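Local coordinates for LRR receptor-like serine/threonine-protein kinase RGI3 (PDB 5HZ0) that acts with related receptors as a receptor for RGF peptide hormones, which maintain the root stem cell niche, and pairs with SERK co-receptors through its extracellular leucine-rich repeats, at residues W152-G155 and N156-N159; Q344-S347 and Q348-E351. The protein carries 5 engineered substitutions. All coordinates share one frame; numbering follows the deposited sequence.

Contact 1 of 2, residues W152-G155 and N156-N159; sequences WEIG and NCEN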
ATOM      1  N   TRP A 152     -30.387  10.705 -17.272  1.00 20.77           N
ATOM      2  CA  TRP A 152     -31.292  11.489 -16.459  1.00 16.82           C
ATOM      3  C   TRP A 152     -32.493  10.649 -15.991  1.00 21.62           C
ATOM      4  O   TRP A 152     -32.934  10.714 -14.820  1.00 23.08           O
ATOM      5  CB  TRP A 152     -31.752  12.676 -17.302  1.00 16.17           C
ATOM      6  CG  TRP A 152     -32.628  13.593 -16.582  1.00 25.12           C
ATOM      7  CD1 TRP A 152     -33.990  13.620 -16.620  1.00 31.61           C
ATOM      8  CD2 TRP A 152     -32.224  14.635 -15.695  1.00 29.34           C
ATOM      9  NE1 TRP A 152     -34.461  14.618 -15.802  1.00 36.35           N
ATOM     10  CE2 TRP A 152     -33.392  15.260 -15.224  1.00 32.62           C
ATOM     11  CE3 TRP A 152     -30.985  15.102 -15.246  1.00 27.37           C
ATOM     12  CZ2 TRP A 152     -33.361  16.326 -14.331  1.00 28.31           C
ATOM     13  CZ3 TRP A 152     -30.957  16.156 -14.354  1.00 20.60           C
ATOM     14  CH2 TRP A 152     -32.135  16.757 -13.910  1.00 20.73           C
ATOM     15  N   GLU A 153     -32.984   9.807 -16.894  1.00 18.70           N
ATOM     16  CA  GLU A 153     -34.187   9.016 -16.634  1.00 16.59           C
ATOM     17  C   GLU A 153     -34.059   8.070 -15.436  1.00 20.50           C
ATOM     18  O   GLU A 153     -35.049   7.497 -14.984  1.00 21.77           O
ATOM     19  CB  GLU A 153     -34.585   8.241 -17.882  1.00 17.13           C
ATOM     20  CG  GLU A 153     -35.159   9.121 -18.996  1.00 23.96           C
ATOM     21  CD  GLU A 153     -34.109   9.920 -19.773  1.00 24.90           C
ATOM     22  OE1 GLU A 153     -32.887   9.742 -19.549  1.00 17.13           O
ATOM     23  OE2 GLU A 153     -34.525  10.728 -20.622  1.00 25.74           O
ATOM     24  N   ILE A 154     -32.844   7.905 -14.921  1.00 25.32           N
ATOM     25  CA  ILE A 154     -32.641   7.067 -13.751  1.00 25.74           C
ATOM     26  C   ILE A 154     -33.465   7.571 -12.574  1.00 26.14           C
ATOM     27  O   ILE A 154     -33.795   6.800 -11.677  1.00 23.95           O
ATOM     28  CB  ILE A 154     -31.164   6.982 -13.325  1.00 23.63           C
ATOM     29  CG1 ILE A 154     -30.941   5.732 -12.471  1.00 17.41           C
ATOM     30  CG2 ILE A 154     -30.747   8.230 -12.555  1.00 21.16           C
ATOM     31  CD1 ILE A 154     -31.239   4.466 -13.194  1.00 12.69           C
ATOM     32  N   GLY A 155     -33.821   8.854 -12.590  1.00 25.52           N
ATOM     33  CA  GLY A 155     -34.575   9.409 -11.481  1.00  8.01           C
ATOM     34  C   GLY A 155     -36.000   8.893 -11.451  1.00 20.55           C
ATOM     35  O   GLY A 155     -36.750   9.115 -10.497  1.00 18.80           O
ATOM     36  N   ASN A 156     -36.386   8.196 -12.508  1.00 20.82           N
ATOM     37  CA  ASN A 156     -37.750   7.713 -12.610  1.00 17.07           C
ATOM     38  C   ASN A 156     -37.912   6.320 -12.055  1.00 19.21           C
ATOM     39  O   ASN A 156     -39.030   5.810 -11.953  1.00 23.21           O
ATOM     40  CB  ASN A 156     -38.243   7.784 -14.051  1.00 19.77           C
ATOM     41  CG  ASN A 156     -38.467   9.205 -14.502  1.00 25.14           C
ATOM     42  OD1 ASN A 156     -39.010  10.015 -13.751  1.00 27.71           O
ATOM     43  ND2 ASN A 156     -38.025   9.530 -15.716  1.00 24.64           N
ATOM     44  N   CYS A 157     -36.818   5.702 -11.633  1.00 19.30           N
ATOM     45  CA  CYS A 157     -37.000   4.398 -11.044  1.00 22.76           C
ATOM     46  C   CYS A 157     -37.224   4.654  -9.566  1.00 17.22           C
ATOM     47  O   CYS A 157     -36.296   4.624  -8.767  1.00 11.05           O
ATOM     48  CB  CYS A 157     -35.720   3.585 -11.254  1.00 10.35           C
ATOM     49  SG  CYS A 157     -35.331   3.334 -12.996  1.00 17.56           S
ATOM     50  N   GLU A 158     -38.487   4.724  -9.184  1.00 21.23           N
ATOM     51  CA  GLU A 158     -38.830   5.237  -7.867  1.00 31.05           C
ATOM     52  C   GLU A 158     -38.484   4.249  -6.750  1.00 26.40           C
ATOM     53  O   GLU A 158     -38.270   4.645  -5.606  1.00 32.16           O
ATOM     54  CB  GLU A 158     -40.317   5.601  -7.822  1.00 46.84           C
ATOM     55  CG  GLU A 158     -41.237   4.510  -8.366  1.00 56.13           C
ATOM     56  CD  GLU A 158     -42.699   4.779  -8.057  1.00 62.12           C
ATOM     57  OE1 GLU A 158     -42.983   5.816  -7.417  1.00 64.09           O
ATOM     58  OE2 GLU A 158     -43.562   3.957  -8.442  1.00 62.88           O
ATOM     59  N   ASN A 159     -38.421   2.967  -7.089  1.00 15.25           N
ATOM     60  CA  ASN A 159     -38.178   1.923  -6.103  1.00  8.74           C
ATOM     61  C   ASN A 159     -36.740   1.462  -5.899  1.00  8.59           C
ATOM     62  O   ASN A 159     -36.507   0.533  -5.149  1.00 14.89           O
ATOM     63  CB  ASN A 159     -39.042   0.709  -6.431  1.00  9.57           C
ATOM     64  CG  ASN A 159     -40.516   0.982  -6.238  1.00 18.45           C
ATOM     65  OD1 ASN A 159     -40.904   2.014  -5.697  1.00 16.40           O
ATOM     66  ND2 ASN A 159     -41.344   0.050  -6.663  1.00 29.17           N
TER

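Contact 2 of 2, residues Q344-S347 and Q348-E351; sequences QSLS and QCRE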
ATOM      1  N   GLN A 344       1.963  11.075  26.679  1.00  9.10           N
ATOM      2  CA  GLN A 344       1.993   9.754  27.317  1.00 14.05           C
ATOM      3  C   GLN A 344       0.618   9.072  27.377  1.00 11.91           C
ATOM      4  O   GLN A 344       0.529   7.845  27.297  1.00  7.07           O
ATOM      5  CB  GLN A 344       2.612   9.834  28.718  1.00 14.16           C
ATOM      6  CG  GLN A 344       1.873  10.742  29.692  1.00 20.40           C
ATOM      7  CD  GLN A 344       0.908   9.984  30.598  1.00 32.82           C
ATOM      8  OE1 GLN A 344       1.112   8.805  30.898  1.00 38.15           O
ATOM      9  NE2 GLN A 344      -0.153  10.663  31.034  1.00 30.60           N
ATOM     10  N   SER A 345      -0.449   9.864  27.488  1.00 12.03           N
ATOM     11  CA  SER A 345      -1.804   9.321  27.618  1.00  3.98           C
ATOM     12  C   SER A 345      -2.243   8.537  26.395  1.00  9.72           C
ATOM     13  O   SER A 345      -3.255   7.841  26.410  1.00 22.09           O
ATOM     14  CB  SER A 345      -2.814  10.424  27.900  1.00  5.65           C
ATOM     15  OG  SER A 345      -2.724  11.476  26.953  1.00 18.05           O
ATOM     16  N   LEU A 346      -1.478   8.648  25.329  1.00  9.16           N
ATOM     17  CA  LEU A 346      -1.740   7.858  24.140  1.00 13.80           C
ATOM     18  C   LEU A 346      -1.567   6.367  24.454  1.00 15.49           C
ATOM     19  O   LEU A 346      -2.186   5.510  23.818  1.00 13.78           O
ATOM     20  CB  LEU A 346      -0.809   8.299  23.019  1.00 13.48           C
ATOM     21  CG  LEU A 346      -1.124   7.838  21.605  1.00 17.89           C
ATOM     22  CD1 LEU A 346      -2.526   8.252  21.216  1.00 11.15           C
ATOM     23  CD2 LEU A 346      -0.086   8.440  20.658  1.00 20.63           C
ATOM     24  N   SER A 347      -0.735   6.069  25.446  1.00  2.00           N
ATOM     25  CA  SER A 347      -0.574   4.694  25.916  1.00 15.95           C
ATOM     26  C   SER A 347      -1.822   4.130  26.618  1.00 16.07           C
ATOM     27  O   SER A 347      -1.917   2.918  26.813  1.00 18.22           O
ATOM     28  CB  SER A 347       0.615   4.583  26.865  1.00 14.91           C
ATOM     29  OG  SER A 347       0.346   5.286  28.063  1.00 18.23           O
ATOM     30  N   GLN A 348      -2.774   4.983  27.005  1.00  7.79           N
ATOM     31  CA  GLN A 348      -4.035   4.454  27.528  1.00  7.18           C
ATOM     32  C   GLN A 348      -4.902   3.847  26.439  1.00 12.27           C
ATOM     33  O   GLN A 348      -5.924   3.238  26.726  1.00 22.13           O
ATOM     34  CB  GLN A 348      -4.824   5.505  28.294  1.00  6.98           C
ATOM     35  CG  GLN A 348      -4.187   5.900  29.595  1.00 12.71           C
ATOM     36  CD  GLN A 348      -4.911   7.046  30.228  1.00 21.02           C
ATOM     37  OE1 GLN A 348      -6.141   7.023  30.359  1.00 23.67           O
ATOM     38  NE2 GLN A 348      -4.163   8.082  30.606  1.00 23.07           N
ATOM     39  N   CYS A 349      -4.496   4.002  25.186  1.00  5.85           N
ATOM     40  CA  CYS A 349      -5.188   3.292  24.135  1.00 10.15           C
ATOM     41  C   CYS A 349      -4.418   1.977  24.057  1.00 17.30           C
ATOM     42  O   CYS A 349      -3.394   1.878  23.359  1.00 13.67           O
ATOM     43  CB  CYS A 349      -5.088   4.049  22.793  1.00 10.87           C
ATOM     44  SG  CYS A 349      -5.549   5.830  22.794  1.00  6.71           S
ATOM     45  N   ARG A 350      -5.019   0.930  24.637  1.00 17.31           N
ATOM     46  CA  ARG A 350      -4.323  -0.333  24.902  1.00  9.12           C
ATOM     47  C   ARG A 350      -4.236  -1.185  23.649  1.00  7.54           C
ATOM     48  O   ARG A 350      -3.371  -2.035  23.528  1.00 15.77           O
ATOM     49  CB  ARG A 350      -4.998  -1.137  26.043  1.00 12.33           C
ATOM     50  CG  ARG A 350      -5.103  -0.428  27.400  1.00  2.29           C
ATOM     51  CD  ARG A 350      -3.768   0.129  27.864  1.00  9.35           C
ATOM     52  NE  ARG A 350      -2.757  -0.917  27.977  1.00 17.72           N
ATOM     53  CZ  ARG A 350      -1.445  -0.700  28.065  1.00 23.02           C
ATOM     54  NH1 ARG A 350      -0.963   0.539  28.063  1.00 16.67           N
ATOM     55  NH2 ARG A 350      -0.609  -1.733  28.157  1.00 25.03           N
ATOM     56  N   GLU A 351      -5.149  -0.959  22.722  1.00  2.00           N
ATOM     57  CA  GLU A 351      -5.234  -1.729  21.483  1.00  7.12           C
ATOM     58  C   GLU A 351      -4.366  -1.225  20.345  1.00  3.88           C
ATOM     59  O   GLU A 351      -4.412  -1.820  19.272  1.00  7.35           O
ATOM     60  CB  GLU A 351      -6.661  -1.685  20.939  1.00  4.52           C
ATOM     61  CG  GLU A 351      -7.609  -0.642  21.587  1.00 61.85           C
ATOM     62  CD  GLU A 351      -7.021   0.794  21.744  1.00 43.66           C
ATOM     63  OE1 GLU A 351      -5.890   0.940  22.202  1.00 41.62           O
ATOM     64  OE2 GLU A 351      -7.678   1.801  21.441  1.00 45.26           O
TER

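Contact 1 of 2, residues W152-G155 and N156-N159
Asn156 N bonds to Glu153 O at 2.9 Å and Cys157 N bonds to Ile154 O at 3.2 Å, so the backbone closes two successive i to i+3 turns. This is a short 3-10 helix of the leucine-rich repeat solenoid, placed between strands 145-147 and 162-164. A bond from Gly155 N to Trp152 O, at 3.0 Å, makes one more such turn at its start. Cys157 then takes an extended backbone, psi 95°, and the chain leaves the helical path.

The side chains divide by burial. Ile154 and Cys157 are buried and meet through CD1 of Ile154 and SG of Cys157, 4.3 Å apart. SG stands beside its own backbone N and anti to the carbonyl carbon, chi1 -61°, which turns it back toward Ile154. The same isoleucine also packs on Ile129 and Ile178 in flanking loops. Neighbouring coils of the solenoid are joined in this way.

Asn156 is exposed and lies back along the helix. Its CB is 3.3 Å from Glu153 O. The carboxamide comes alongside Glu153 as a van der Waals neighbour, with ND2 4.0 Å from Glu153 CA. The Glu153 carboxylate is taken up elsewhere: its OE2 forms a salt bridge with Arg127. Trp152 rests its side chain on Pro175 and Ala176. Its carbonyl oxygen has two donors, since Trp152 O accepts from Ser177 OG as well as from Gly155 N.

Contact 2 of 2, residues Q344-S347 and Q348-E351
Arg350 NH1 donates to Ser347 O at 2.9 Å, with an N-H...O angle of 139°. This bond lies beside a 3-10 turn of the leucine-rich repeat solenoid, before strand 354-356. The carbonyl oxygen sits at the edge of the guanidinium, somewhat tilted from its plane. Arg350 reaches back to it because its chain bends at chi2 and chi3. The turn itself is closed by Gln348 N to Ser345 O, 3.0 Å, and Cys349 N to Leu346 O, 3.1 Å. On its buried side, Leu346 CD1 meets Cys349 SG at 4.2 Å. Gln348 is extended beyond CG and runs back alongside Ser345, so its NE2 comes 3.8 Å from Ser345 CB.

Further out, Ser347 OG donates to Gln344 O at 2.7 Å. With chi1 at 67°, OG points back along the turn to that oxygen, which also accepts from Ser347 N. With an alanine here the OG bond is gone, and Gln344 O would probably be left with the backbone N of this residue as its one donor within the turn.

Neighbouring loops hold the outer shell. Leu346 packs on Met322, and Ser345 OG is hydrogen-bonded to Ser320 O. The Arg350 side chain is about 7 Å from an N-acetylglucosamine of a glycan attached to the protein, and its second terminal nitrogen, NH2, bonds to Gly372 O.

Overall arrangement
From the N terminus, the chain builds the extracellular leucine-rich repeat solenoid coil by coil. Contact 1 comes first, in the connection from strand 145-147 to strand 162-164. The chain then passes through several more repeats before contact 2, between strands 337-340 and 354-356. Each contact closes its own short turn. They follow in series, with neither nesting nor crossing. The centres of contact 1 and contact 2 are about 50 Å apart, and the nearest atoms of contact 1 and contact 2 are about 39 Å apart, so they do not touch. Both lie at predicted repeat boundaries, 7 to 8 and 15 to 16. Each ties its turn to the loops of the coils before and after it.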